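Local coordinates for protein N-formylglutamate amidohydrolase (Ralstonia eutropha, PDB 2Q7S) that probably acts as a zinc-dependent hydrolase of the N-formylglutamate amidohydrolase family, binding a zinc ion through two histidines and an aspartate, at residues F41-L50 and P126-V134; G196-E204 and Q232-P240. All coordinates share one frame; numbering follows the deposited sequence.

Contact 1: residues F41-L50 and P126-V134; sequences FGAVVAPERL and PIYDRKLTV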
loop_
_atom_site.group_PDB
_atom_site.type_symbol
_atom_site.label_atom_id
_atom_site.label_comp_id
_atom_site.label_asym_id
_atom_site.label_seq_id
_atom_site.Cartn_x
_atom_site.Cartn_y
_atom_site.Cartn_z
ATOM N N PHE A 41 -2.787 -11.244 -18.774
ATOM C CA PHE A 41 -3.877 -11.152 -17.804
ATOM C C PHE A 41 -4.953 -12.198 -18.103
ATOM O O PHE A 41 -5.332 -12.970 -17.233
ATOM C CB PHE A 41 -4.472 -9.720 -17.816
ATOM C CG PHE A 41 -4.984 -9.252 -16.477
ATOM C CD1 PHE A 41 -5.785 -10.067 -15.691
ATOM C CD2 PHE A 41 -4.652 -7.991 -16.004
ATOM C CE1 PHE A 41 -6.263 -9.641 -14.490
ATOM C CE2 PHE A 41 -5.123 -7.551 -14.777
ATOM C CZ PHE A 41 -5.938 -8.380 -14.025
ATOM N N GLY A 42 -5.439 -12.234 -19.345
ATOM C CA GLY A 42 -6.479 -13.195 -19.735
ATOM C C GLY A 42 -7.798 -13.047 -18.977
ATOM O O GLY A 42 -8.449 -14.044 -18.641
ATOM N N ALA A 43 -8.178 -11.797 -18.705
ATOM C CA ALA A 43 -9.431 -11.482 -18.028
ATOM C C ALA A 43 -10.551 -11.434 -19.066
ATOM O O ALA A 43 -10.286 -11.242 -20.257
ATOM C CB ALA A 43 -9.312 -10.155 -17.338
ATOM N N VAL A 44 -11.795 -11.629 -18.628
ATOM C CA VAL A 44 -12.962 -11.401 -19.506
ATOM C C VAL A 44 -13.613 -10.019 -19.277
ATOM O O VAL A 44 -14.533 -9.632 -19.996
ATOM C CB VAL A 44 -14.013 -12.525 -19.364
ATOM C CG1 VAL A 44 -13.399 -13.867 -19.750
ATOM C CG2 VAL A 44 -14.576 -12.565 -17.947
ATOM N N VAL A 45 -13.119 -9.276 -18.290
ATOM C CA VAL A 45 -13.678 -7.970 -17.921
ATOM C C VAL A 45 -12.815 -6.843 -18.515
ATOM O O VAL A 45 -11.595 -6.982 -18.642
ATOM C CB VAL A 45 -13.816 -7.846 -16.376
ATOM C CG1 VAL A 45 -12.466 -8.046 -15.692
ATOM C CG2 VAL A 45 -14.419 -6.521 -15.972
ATOM N N ALA A 46 -13.461 -5.742 -18.905
ATOM C CA ALA A 46 -12.771 -4.636 -19.578
ATOM C C ALA A 46 -11.818 -3.972 -18.598
ATOM O O ALA A 46 -12.159 -3.806 -17.424
ATOM C CB ALA A 46 -13.783 -3.612 -20.122
ATOM N N PRO A 47 -10.623 -3.567 -19.069
ATOM C CA PRO A 47 -9.619 -3.041 -18.122
ATOM C C PRO A 47 -10.167 -1.819 -17.381
ATOM O O PRO A 47 -9.832 -1.606 -16.218
ATOM C CB PRO A 47 -8.421 -2.678 -19.019
ATOM C CG PRO A 47 -9.019 -2.522 -20.418
ATOM C CD PRO A 47 -10.164 -3.511 -20.472
ATOM N N GLU A 48 -11.039 -1.058 -18.050
ATOM C CA GLU A 48 -11.760 0.050 -17.414
ATOM C C GLU A 48 -12.507 -0.356 -16.137
ATOM O O GLU A 48 -12.729 0.485 -15.270
ATOM C CB GLU A 48 -12.752 0.691 -18.390
ATOM C CG GLU A 48 -13.655 -0.307 -19.119
ATOM C CD GLU A 48 -14.872 0.338 -19.750
ATOM O OE1 GLU A 48 -14.867 1.581 -19.912
ATOM O OE2 GLU A 48 -15.830 -0.414 -20.083
ATOM N N ARG A 49 -12.905 -1.624 -16.034
ATOM C CA ARG A 49 -13.553 -2.138 -14.828
ATOM C C ARG A 49 -12.556 -2.485 -13.728
ATOM O O ARG A 49 -12.879 -2.391 -12.542
ATOM C CB ARG A 49 -14.371 -3.371 -15.172
ATOM C CG ARG A 49 -15.541 -3.065 -16.076
ATOM C CD ARG A 49 -16.851 -3.162 -15.320
ATOM N NE ARG A 49 -16.857 -2.411 -14.049
ATOM C CZ ARG A 49 -17.522 -2.789 -12.946
ATOM N NH1 ARG A 49 -18.230 -3.933 -12.910
ATOM N NH2 ARG A 49 -17.469 -2.028 -11.857
ATOM N N LEU A 50 -11.350 -2.874 -14.142
ATOM C CA LEU A 50 -10.255 -3.305 -13.248
ATOM C C LEU A 50 -9.528 -2.128 -12.581
ATOM O O LEU A 50 -9.124 -2.206 -11.415
ATOM C CB LEU A 50 -9.250 -4.127 -14.062
ATOM C CG LEU A 50 -9.816 -5.395 -14.719
ATOM C CD1 LEU A 50 -8.812 -6.047 -15.699
ATOM C CD2 LEU A 50 -10.263 -6.378 -13.649
ATOM N N PRO A 126 -17.009 -10.745 -11.425
ATOM C CA PRO A 126 -16.022 -11.704 -11.953
ATOM C C PRO A 126 -14.955 -11.042 -12.831
ATOM O O PRO A 126 -15.284 -10.118 -13.591
ATOM C CB PRO A 126 -16.859 -12.716 -12.763
ATOM C CG PRO A 126 -18.293 -12.521 -12.337
ATOM C CD PRO A 126 -18.403 -11.092 -11.801
ATOM N N ILE A 127 -13.697 -11.518 -12.705
ATOM C CA ILE A 127 -12.580 -11.111 -13.566
ATOM C C ILE A 127 -12.286 -12.115 -14.718
ATOM O O ILE A 127 -11.863 -11.690 -15.798
ATOM C CB ILE A 127 -11.274 -10.802 -12.700
ATOM C CG1 ILE A 127 -11.452 -9.477 -11.949
ATOM C CG2 ILE A 127 -10.034 -10.724 -13.571
ATOM C CD1 ILE A 127 -10.503 -9.232 -10.825
ATOM N N TYR A 128 -12.496 -13.425 -14.510
ATOM C CA TYR A 128 -12.114 -14.454 -15.509
ATOM C C TYR A 128 -13.300 -15.409 -15.837
ATOM O O TYR A 128 -14.246 -15.539 -15.050
ATOM C CB TYR A 128 -10.927 -15.317 -15.026
ATOM C CG TYR A 128 -9.727 -14.568 -14.487
ATOM C CD1 TYR A 128 -8.769 -14.048 -15.345
ATOM C CD2 TYR A 128 -9.546 -14.393 -13.115
ATOM C CE1 TYR A 128 -7.677 -13.359 -14.869
ATOM C CE2 TYR A 128 -8.446 -13.699 -12.619
ATOM C CZ TYR A 128 -7.514 -13.183 -13.509
ATOM O OH TYR A 128 -6.419 -12.502 -13.039
ATOM N N ASP A 129 -13.220 -16.105 -16.966
ATOM C CA ASP A 129 -14.281 -17.070 -17.331
ATOM C C ASP A 129 -13.826 -18.510 -17.077
ATOM O O ASP A 129 -14.392 -19.483 -17.630
ATOM C CB ASP A 129 -14.745 -16.849 -18.775
ATOM C CG ASP A 129 -13.731 -17.325 -19.832
ATOM O OD1 ASP A 129 -12.522 -17.477 -19.539
ATOM O OD2 ASP A 129 -14.179 -17.535 -20.985
ATOM N N ARG A 130 -12.817 -18.627 -16.205
ATOM C CA ARG A 130 -12.076 -19.850 -16.008
ATOM C C ARG A 130 -11.282 -19.754 -14.698
ATOM O O ARG A 130 -11.117 -18.664 -14.122
ATOM C CB ARG A 130 -11.094 -20.035 -17.165
ATOM C CG ARG A 130 -9.988 -19.018 -17.063
ATOM C CD ARG A 130 -9.053 -18.936 -18.236
ATOM N NE ARG A 130 -8.182 -17.789 -17.972
ATOM C CZ ARG A 130 -7.121 -17.833 -17.167
ATOM N NH1 ARG A 130 -6.777 -18.980 -16.579
ATOM N NH2 ARG A 130 -6.389 -16.733 -16.963
ATOM N N LYS A 131 -10.783 -20.904 -14.261
ATOM C CA LYS A 131 -9.881 -21.000 -13.121
ATOM C C LYS A 131 -8.445 -20.832 -13.583
ATOM O O LYS A 131 -8.059 -21.340 -14.631
ATOM C CB LYS A 131 -10.057 -22.346 -12.420
ATOM C CG LYS A 131 -11.374 -22.452 -11.687
ATOM C CD LYS A 131 -11.568 -23.792 -11.071
ATOM C CE LYS A 131 -12.730 -23.772 -10.063
ATOM N NZ LYS A 131 -12.408 -24.666 -8.893
ATOM N N LEU A 132 -7.643 -20.124 -12.792
ATOM C CA LEU A 132 -6.247 -19.882 -13.142
ATOM C C LEU A 132 -5.453 -21.136 -12.858
ATOM O O LEU A 132 -5.796 -21.926 -11.980
ATOM C CB LEU A 132 -5.673 -18.659 -12.404
ATOM C CG LEU A 132 -6.593 -17.430 -12.312
ATOM C CD1 LEU A 132 -5.807 -16.251 -11.814
ATOM C CD2 LEU A 132 -7.234 -17.094 -13.624
ATOM N N THR A 133 -4.428 -21.381 -13.648
ATOM C CA THR A 133 -3.629 -22.575 -13.410
ATOM C C THR A 133 -2.694 -22.297 -12.229
ATOM O O THR A 133 -2.402 -21.125 -11.902
ATOM C CB THR A 133 -2.839 -23.039 -14.649
ATOM O OG1 THR A 133 -1.843 -22.070 -14.954
ATOM C CG2 THR A 133 -3.772 -23.259 -15.863
ATOM N N VAL A 134 -2.230 -23.358 -11.582
ATOM C CA VAL A 134 -1.184 -23.217 -10.561
ATOM C C VAL A 134 0.045 -22.508 -11.168
ATOM O O VAL A 134 0.528 -21.498 -10.639
ATOM C CB VAL A 134 -0.856 -24.569 -9.927
ATOM C CG1 VAL A 134 0.467 -24.527 -9.092
ATOM C CG2 VAL A 134 -1.993 -24.997 -9.052
#
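The loop around A43 and V44 meets the loop around I127 and Y128 through a lone backbone hydrogen bond, V44 N to I127 O at 2.8 Å, with the CA atoms of A43 and Y128 4.7 Å apart. Side chains spread out from that bond. I127 is the apolar centre: with chi1 at -73°, its CG1 stands beside the backbone N and reaches L50 and V45, while CG2, beside the carbonyl carbon, reaches A43 and F41. CG2 meets A43 CB at 3.9 Å and the F41 ring, while CG1 lies 3.7 Å from L50 CD2 and also faces V45 CG1. CG2 does further work within its own segment, sitting over the centre of one face of the Y128 ring; L132 CD2 takes the opposite face, so the phenol is sandwiched between two methyl groups. F41 and Y128 cross at about a right angle, and Y128 OH comes within 3.2 Å of F41 CE1. That hydroxyl has its polar partner in R140 of helix 134-163. At the edge of the same phenol, near its plane, the carbonyl of G42 approaches CD1 with its O at 3.3 Å. The R130 guanidinium also turns an edge to this carbonyl, more distantly, and forms its salt bridge with E136. Toward the solvent, V44 CG1 presses on D129 CB at 3.4 Å, the two side chains again at right angles. V80 and W118 add to the apolar surroundings of I127, and Y81 meets F41 edge-to-face. What results is plain loop-on-loop packing at the periphery of this alpha/beta protein, away from the zinc site, joining the loop at 41-45 to the segment that leads into helix 134-163.

Contact 2: residues G196-E204 and Q232-P240; sequences GDRDGTTCE and QLIAQIGRP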
loop_
_atom_site.group_PDB
_atom_site.type_symbol
_atom_site.label_atom_id
_atom_site.label_comp_id
_atom_site.label_asym_id
_atom_site.label_seq_id
_atom_site.Cartn_x
_atom_site.Cartn_y
_atom_site.Cartn_z
ATOM N N GLY A 196 -3.515 2.616 9.961
ATOM C CA GLY A 196 -3.591 1.270 10.500
ATOM C C GLY A 196 -2.253 0.850 11.087
ATOM O O GLY A 196 -1.230 0.878 10.417
ATOM N N ASP A 197 -2.294 0.452 12.359
ATOM C CA ASP A 197 -1.124 -0.038 13.057
ATOM C C ASP A 197 -1.514 -1.241 13.945
ATOM O O ASP A 197 -0.899 -1.487 14.992
ATOM C CB ASP A 197 -0.505 1.125 13.831
ATOM C CG ASP A 197 -1.448 1.676 14.979
ATOM O OD1 ASP A 197 -2.574 1.157 15.206
ATOM O OD2 ASP A 197 -1.020 2.593 15.709
ATOM N N ARG A 198 -2.541 -1.982 13.504
ATOM C CA ARG A 198 -3.027 -3.220 14.154
ATOM C C ARG A 198 -3.328 -2.908 15.604
ATOM O O ARG A 198 -2.720 -3.458 16.496
ATOM C CB ARG A 198 -2.001 -4.384 14.007
ATOM C CG ARG A 198 -1.526 -4.589 12.565
ATOM C CD ARG A 198 -2.478 -5.388 11.749
ATOM N NE ARG A 198 -2.445 -6.759 12.210
ATOM C CZ ARG A 198 -2.711 -7.831 11.486
ATOM N NH1 ARG A 198 -3.084 -7.757 10.209
ATOM N NH2 ARG A 198 -2.608 -9.011 12.071
ATOM N N ASP A 199 -4.240 -1.952 15.787
ATOM C CA ASP A 199 -4.652 -1.391 17.086
ATOM C C ASP A 199 -3.517 -0.996 18.022
ATOM O O ASP A 199 -3.516 -1.340 19.204
ATOM C CB ASP A 199 -5.603 -2.346 17.785
ATOM C CG ASP A 199 -6.860 -2.620 16.975
ATOM O OD1 ASP A 199 -7.477 -1.640 16.472
ATOM O OD2 ASP A 199 -7.247 -3.823 16.888
ATOM N N GLY A 200 -2.565 -0.246 17.483
ATOM C CA GLY A 200 -1.521 0.327 18.290
ATOM C C GLY A 200 -0.334 -0.563 18.586
ATOM O O GLY A 200 0.349 -0.320 19.575
ATOM N N THR A 201 -0.072 -1.572 17.749
ATOM C CA THR A 201 0.999 -2.564 18.023
ATOM C C THR A 201 2.201 -2.569 17.059
ATOM O O THR A 201 3.246 -3.134 17.373
ATOM C CB THR A 201 0.431 -4.015 18.092
ATOM O OG1 THR A 201 -0.246 -4.311 16.884
ATOM C CG2 THR A 201 -0.577 -4.199 19.289
ATOM N N THR A 202 2.086 -1.964 15.896
ATOM C CA THR A 202 3.145 -2.099 14.876
ATOM C C THR A 202 4.015 -0.879 14.687
ATOM O O THR A 202 5.050 -0.942 13.999
ATOM C CB THR A 202 2.529 -2.368 13.516
ATOM O OG1 THR A 202 1.725 -1.231 13.152
ATOM C CG2 THR A 202 1.702 -3.668 13.551
ATOM N N CYS A 203 3.569 0.241 15.243
ATOM C CA CYS A 203 4.309 1.493 15.218
ATOM C C CYS A 203 4.390 2.096 16.641
ATOM O O CYS A 203 3.426 2.095 17.421
ATOM C CB CYS A 203 3.611 2.470 14.311
ATOM S SG CYS A 203 4.597 3.860 13.823
ATOM N N GLU A 204 5.556 2.628 16.966
ATOM C CA GLU A 204 5.710 3.346 18.184
ATOM C C GLU A 204 4.768 4.562 18.143
ATOM O O GLU A 204 4.568 5.202 17.096
ATOM C CB GLU A 204 7.170 3.715 18.392
ATOM C CG GLU A 204 7.781 4.482 17.263
ATOM C CD GLU A 204 7.758 5.948 17.448
ATOM O OE1 GLU A 204 7.539 6.400 18.571
ATOM O OE2 GLU A 204 7.972 6.665 16.448
ATOM N N GLN A 232 -1.221 -7.412 7.196
ATOM C CA GLN A 232 -0.449 -8.546 7.801
ATOM C C GLN A 232 1.014 -8.278 7.591
ATOM O O GLN A 232 1.809 -8.434 8.513
ATOM C CB GLN A 232 -0.804 -9.951 7.279
ATOM C CG GLN A 232 -0.000 -11.128 7.931
ATOM C CD GLN A 232 -0.134 -11.219 9.484
ATOM O OE1 GLN A 232 -1.244 -11.130 10.025
ATOM N NE2 GLN A 232 1.005 -11.419 10.193
ATOM N N LEU A 233 1.360 -7.816 6.396
ATOM C CA LEU A 233 2.681 -7.242 6.175
ATOM C C LEU A 233 3.062 -6.267 7.324
ATOM O O LEU A 233 4.174 -6.287 7.814
ATOM C CB LEU A 233 2.772 -6.558 4.784
ATOM C CG LEU A 233 4.115 -5.934 4.495
ATOM C CD1 LEU A 233 5.274 -7.020 4.475
ATOM C CD2 LEU A 233 4.049 -5.138 3.231
ATOM N N ILE A 234 2.109 -5.474 7.794
ATOM C CA ILE A 234 2.367 -4.426 8.793
ATOM C C ILE A 234 2.743 -5.026 10.143
ATOM O O ILE A 234 3.614 -4.512 10.817
ATOM C CB ILE A 234 1.125 -3.475 8.961
ATOM C CG1 ILE A 234 0.566 -3.016 7.591
ATOM C CG2 ILE A 234 1.424 -2.339 9.894
ATOM C CD1 ILE A 234 1.621 -2.221 6.679
ATOM N N ALA A 235 2.089 -6.137 10.506
ATOM C CA ALA A 235 2.379 -6.892 11.729
ATOM C C ALA A 235 3.777 -7.543 11.663
ATOM O O ALA A 235 4.437 -7.722 12.693
ATOM C CB ALA A 235 1.338 -7.940 11.941
ATOM N N GLN A 236 4.207 -7.902 10.451
ATOM C CA GLN A 236 5.466 -8.591 10.236
ATOM C C GLN A 236 6.627 -7.651 10.261
ATOM O O GLN A 236 7.690 -7.994 10.770
ATOM C CB GLN A 236 5.453 -9.252 8.869
ATOM C CG GLN A 236 4.560 -10.430 8.829
ATOM C CD GLN A 236 4.539 -11.064 7.492
ATOM O OE1 GLN A 236 4.836 -10.411 6.464
ATOM N NE2 GLN A 236 4.191 -12.354 7.471
ATOM N N ILE A 237 6.434 -6.479 9.660
ATOM C CA ILE A 237 7.486 -5.450 9.612
ATOM C C ILE A 237 7.548 -4.681 10.957
ATOM O O ILE A 237 8.633 -4.538 11.560
ATOM C CB ILE A 237 7.322 -4.522 8.426
ATOM C CG1 ILE A 237 7.619 -5.248 7.118
ATOM C CG2 ILE A 237 8.271 -3.293 8.521
ATOM C CD1 ILE A 237 7.334 -4.380 5.873
ATOM N N GLY A 238 6.381 -4.269 11.444
ATOM C CA GLY A 238 6.280 -3.437 12.639
ATOM C C GLY A 238 6.338 -4.201 13.923
ATOM O O GLY A 238 5.342 -4.790 14.348
ATOM N N ARG A 239 7.518 -4.201 14.542
ATOM C CA ARG A 239 7.692 -4.741 15.882
ATOM C C ARG A 239 8.440 -3.700 16.713
ATOM O O ARG A 239 9.666 -3.785 16.883
ATOM C CB ARG A 239 8.482 -6.038 15.808
ATOM C CG ARG A 239 7.886 -7.067 14.860
ATOM C CD ARG A 239 8.912 -8.087 14.492
ATOM N NE ARG A 239 9.422 -7.858 13.170
ATOM C CZ ARG A 239 10.664 -8.086 12.774
ATOM N NH1 ARG A 239 11.592 -8.538 13.588
ATOM N NH2 ARG A 239 10.973 -7.838 11.529
ATOM N N PRO A 240 7.713 -2.703 17.234
ATOM C CA PRO A 240 8.384 -1.569 17.843
ATOM C C PRO A 240 9.367 -1.858 18.985
ATOM O O PRO A 240 10.250 -1.044 19.227
ATOM C CB PRO A 240 7.225 -0.691 18.299
ATOM C CG PRO A 240 6.111 -1.077 17.413
ATOM C CD PRO A 240 6.256 -2.537 17.276
#
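The guanidinium of R198 carries the methyl of A235 on one face, CB standing 3.8 Å above the plane and displaced toward the rim, while the amide of Q232 meets it obliquely with its plane turned 87° away. Between R198 NH2 and Q232 OE1 runs a weak hydrogen bond of 3.2 Å, bent to 128° at the hydrogen. Bends at chi2 (-82°) and chi3 bring the guanidinium over A235 and alongside Q232, and its NH1 has a further partner in the carbonyl of G230. Deeper in, T202 fits against helix 233-237. Its CG2 lies 3.4 Å from I234 O, a carbonyl already used by G238 N, and its OG1 is 3.5 Å from I234 CG2; the hydroxyl itself bonds to S246 O on strand 244-252. I234, whose side chain is about 6 Å from that of the zinc ligand H172, brings this packing near the metal site without coordinating the metal. Where the helix ends, the backbones come close enough for CA-H...O contacts in both directions between T202 and G238, the shorter from G238 CA to T202 O at 3.1 Å. G238, with no side chain, lets the backbones come this close at T202 O. P240 closes the far end: its CD lies 3.1 Å from T201 O, and its CG rests on the T202 carbonyl carbon. The loop is shaped from within, since D197 O accepts from both T201 N and T202 N, and D197 OD1 accepts from G200 N in an Asx motif. Chemically, then, the interface pairs one weak polar bond toward its more open side with methyl and CA-H...O packing inside, so fit rather than charge joins loop and helix.

The two contacts follow one another along the chain, contact 1 closing before contact 2 opens, and lie on opposite sides of the chain's centre, with their own centres 33 Å apart and nearest atoms about 20 Å apart. Helix 134-163 connects them in the fold: segment 126-134 runs into its start, whereas L233 and I237 of segment 232-240 pack on L152 further along. Contact 2 also leans on the mixed seven-stranded sheet, beginning at the end of strand 193-196 and touching strands 166-174 and 244-252. One contact thus joins peripheral loops, while the other lies beside the sheet that carries zinc ligand H172.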